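PDB 5E57: transcription regulator AmtR, which probably binds DNA as a TetR-family transcription factor acting in nitrogen regulation. Local coordinates for residues E12-A17 and D53-A58. Residues are numbered along the deposited sequence; the frame is centred on the assembly and turned at random.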
loop_
_atom_site.group_PDB
_atom_site.type_symbol
_atom_site.label_atom_id
_atom_site.label_comp_id
_atom_site.label_asym_id
_atom_site.label_seq_id
_atom_site.Cartn_x
_atom_site.Cartn_y
_atom_site.Cartn_z
ATOM N N GLU A 12 6.112 27.152 -3.403
ATOM C CA GLU A 12 7.412 26.764 -3.945
ATOM C C GLU A 12 8.185 25.920 -2.899
ATOM O O GLU A 12 8.894 24.968 -3.199
ATOM C CB GLU A 12 8.181 28.037 -4.305
ATOM C CG GLU A 12 8.561 28.129 -5.766
ATOM C CD GLU A 12 9.478 29.308 -6.032
ATOM O OE1 GLU A 12 8.995 30.417 -5.785
ATOM O OE2 GLU A 12 10.655 29.116 -6.450
ATOM N N ILE A 13 7.993 26.280 -1.649
ATOM C CA ILE A 13 8.641 25.590 -0.572
ATOM C C ILE A 13 8.026 24.219 -0.470
ATOM O O ILE A 13 8.782 23.233 -0.393
ATOM C CB ILE A 13 8.509 26.332 0.765
ATOM C CG1 ILE A 13 9.321 27.615 0.707
ATOM C CG2 ILE A 13 9.011 25.455 1.899
ATOM C CD1 ILE A 13 8.865 28.629 1.749
ATOM N N LEU A 14 6.701 24.154 -0.503
ATOM C CA LEU A 14 6.001 22.860 -0.383
ATOM C C LEU A 14 6.395 21.944 -1.550
ATOM O O LEU A 14 6.680 20.753 -1.357
ATOM C CB LEU A 14 4.481 23.051 -0.323
ATOM C CG LEU A 14 3.884 23.584 1.012
ATOM C CD1 LEU A 14 2.444 23.985 0.744
ATOM C CD2 LEU A 14 3.963 22.518 2.105
ATOM N N ASP A 15 6.438 22.501 -2.769
ATOM C CA ASP A 15 6.781 21.707 -3.930
ATOM C C ASP A 15 8.210 21.173 -3.847
ATOM O O ASP A 15 8.468 20.014 -4.229
ATOM C CB ASP A 15 6.560 22.470 -5.260
ATOM C CG ASP A 15 6.960 21.608 -6.499
ATOM O OD1 ASP A 15 6.410 20.484 -6.753
ATOM O OD2 ASP A 15 7.841 22.061 -7.234
ATOM N N ALA A 16 9.151 22.037 -3.417
ATOM C CA ALA A 16 10.519 21.662 -3.297
ATOM C C ALA A 16 10.707 20.575 -2.211
ATOM O O ALA A 16 11.443 19.615 -2.422
ATOM C CB ALA A 16 11.376 22.898 -3.008
ATOM N N ALA A 17 10.032 20.727 -1.074
ATOM C CA ALA A 17 10.102 19.743 0.013
ATOM C C ALA A 17 9.453 18.408 -0.403
ATOM O O ALA A 17 9.935 17.320 0.006
ATOM C CB ALA A 17 9.404 20.283 1.258
ATOM N N ASP A 53 8.834 19.872 10.349
ATOM C CA ASP A 53 7.624 19.150 10.686
ATOM C C ASP A 53 6.379 19.889 10.193
ATOM O O ASP A 53 5.403 19.254 9.757
ATOM C CB ASP A 53 7.555 18.914 12.207
ATOM C CG ASP A 53 8.352 17.719 12.674
ATOM O OD1 ASP A 53 8.927 16.901 11.887
ATOM O OD2 ASP A 53 8.360 17.535 13.897
ATOM N N ASP A 54 6.379 21.229 10.306
ATOM C CA ASP A 54 5.267 22.028 9.829
ATOM C C ASP A 54 5.120 21.848 8.347
ATOM O O ASP A 54 3.984 21.929 7.802
ATOM C CB ASP A 54 5.476 23.517 10.081
ATOM C CG ASP A 54 5.369 23.896 11.579
ATOM O OD1 ASP A 54 4.662 23.207 12.343
ATOM O OD2 ASP A 54 6.010 24.881 11.973
ATOM N N ILE A 55 6.240 21.637 7.644
ATOM C CA ILE A 55 6.162 21.482 6.155
ATOM C C ILE A 55 5.469 20.143 5.817
ATOM O O ILE A 55 4.549 20.070 4.998
ATOM C CB ILE A 55 7.578 21.516 5.512
ATOM C CG1 ILE A 55 8.237 22.902 5.769
ATOM C CG2 ILE A 55 7.504 21.206 4.041
ATOM C CD1 ILE A 55 9.716 22.973 5.418
ATOM N N LEU A 56 5.921 19.099 6.495
ATOM C CA LEU A 56 5.370 17.761 6.357
ATOM C C LEU A 56 3.912 17.727 6.736
ATOM O O LEU A 56 3.115 17.070 6.060
ATOM C CB LEU A 56 6.171 16.747 7.221
ATOM C CG LEU A 56 5.763 15.259 7.195
ATOM C CD1 LEU A 56 5.904 14.692 5.789
ATOM C CD2 LEU A 56 6.592 14.413 8.143
ATOM N N ASP A 57 3.543 18.463 7.787
ATOM C CA ASP A 57 2.127 18.546 8.152
ATOM C C ASP A 57 1.282 19.107 7.036
ATOM O O ASP A 57 0.250 18.525 6.701
ATOM C CB ASP A 57 1.906 19.356 9.414
ATOM C CG ASP A 57 0.962 18.631 10.405
ATOM O OD1 ASP A 57 0.602 17.427 10.175
ATOM O OD2 ASP A 57 0.592 19.294 11.404
ATOM N N ALA A 58 1.718 20.211 6.424
ATOM C CA ALA A 58 0.925 20.769 5.357
ATOM C C ALA A 58 0.859 19.795 4.139
ATOM O O ALA A 58 -0.171 19.608 3.554
ATOM C CB ALA A 58 1.467 22.107 4.985
#
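Ile55 packs against Ala17 and Leu14, and more loosely against Ile13, where the first helix of the TetR-type DNA-binding domain, 9-23, crosses helix 52-61, which follows the predicted helix-turn-helix. The segment axes run at 90° to each other and approach to 10.2 Å, and the side chains that meet between them are apolar. The beta-branched Ile55 suits this crossing because its two arms diverge: with CG2 anti to the backbone N and CG1 beside it (chi1 -63°), CG2 reaches Ala17 and Leu14 while CD1 lies 4.4 Å from Ile13 CG2. Ile34 of helix 31-38 touches both Ile55 and Ala17, and Phe49 touches Ile55 and Leu14, tying the contact into the core around the predicted DNA-binding motif. Leu14 sends one methyl toward helix 52-61. Its CD2 stands 3.8 Å from Ala58 CB, and in van der Waals contact with Ile55 O, and the short side chain of Ala58 lets that branch lie close to its helix. Beside the contact, Asp54 forms a salt bridge with Arg116. Ala17 suits its place facing Ile55, for its single methyl points toward the other helix and packs tightly against the isoleucine, with Ala17 CB just 3.5 Å from Ile55 CG2.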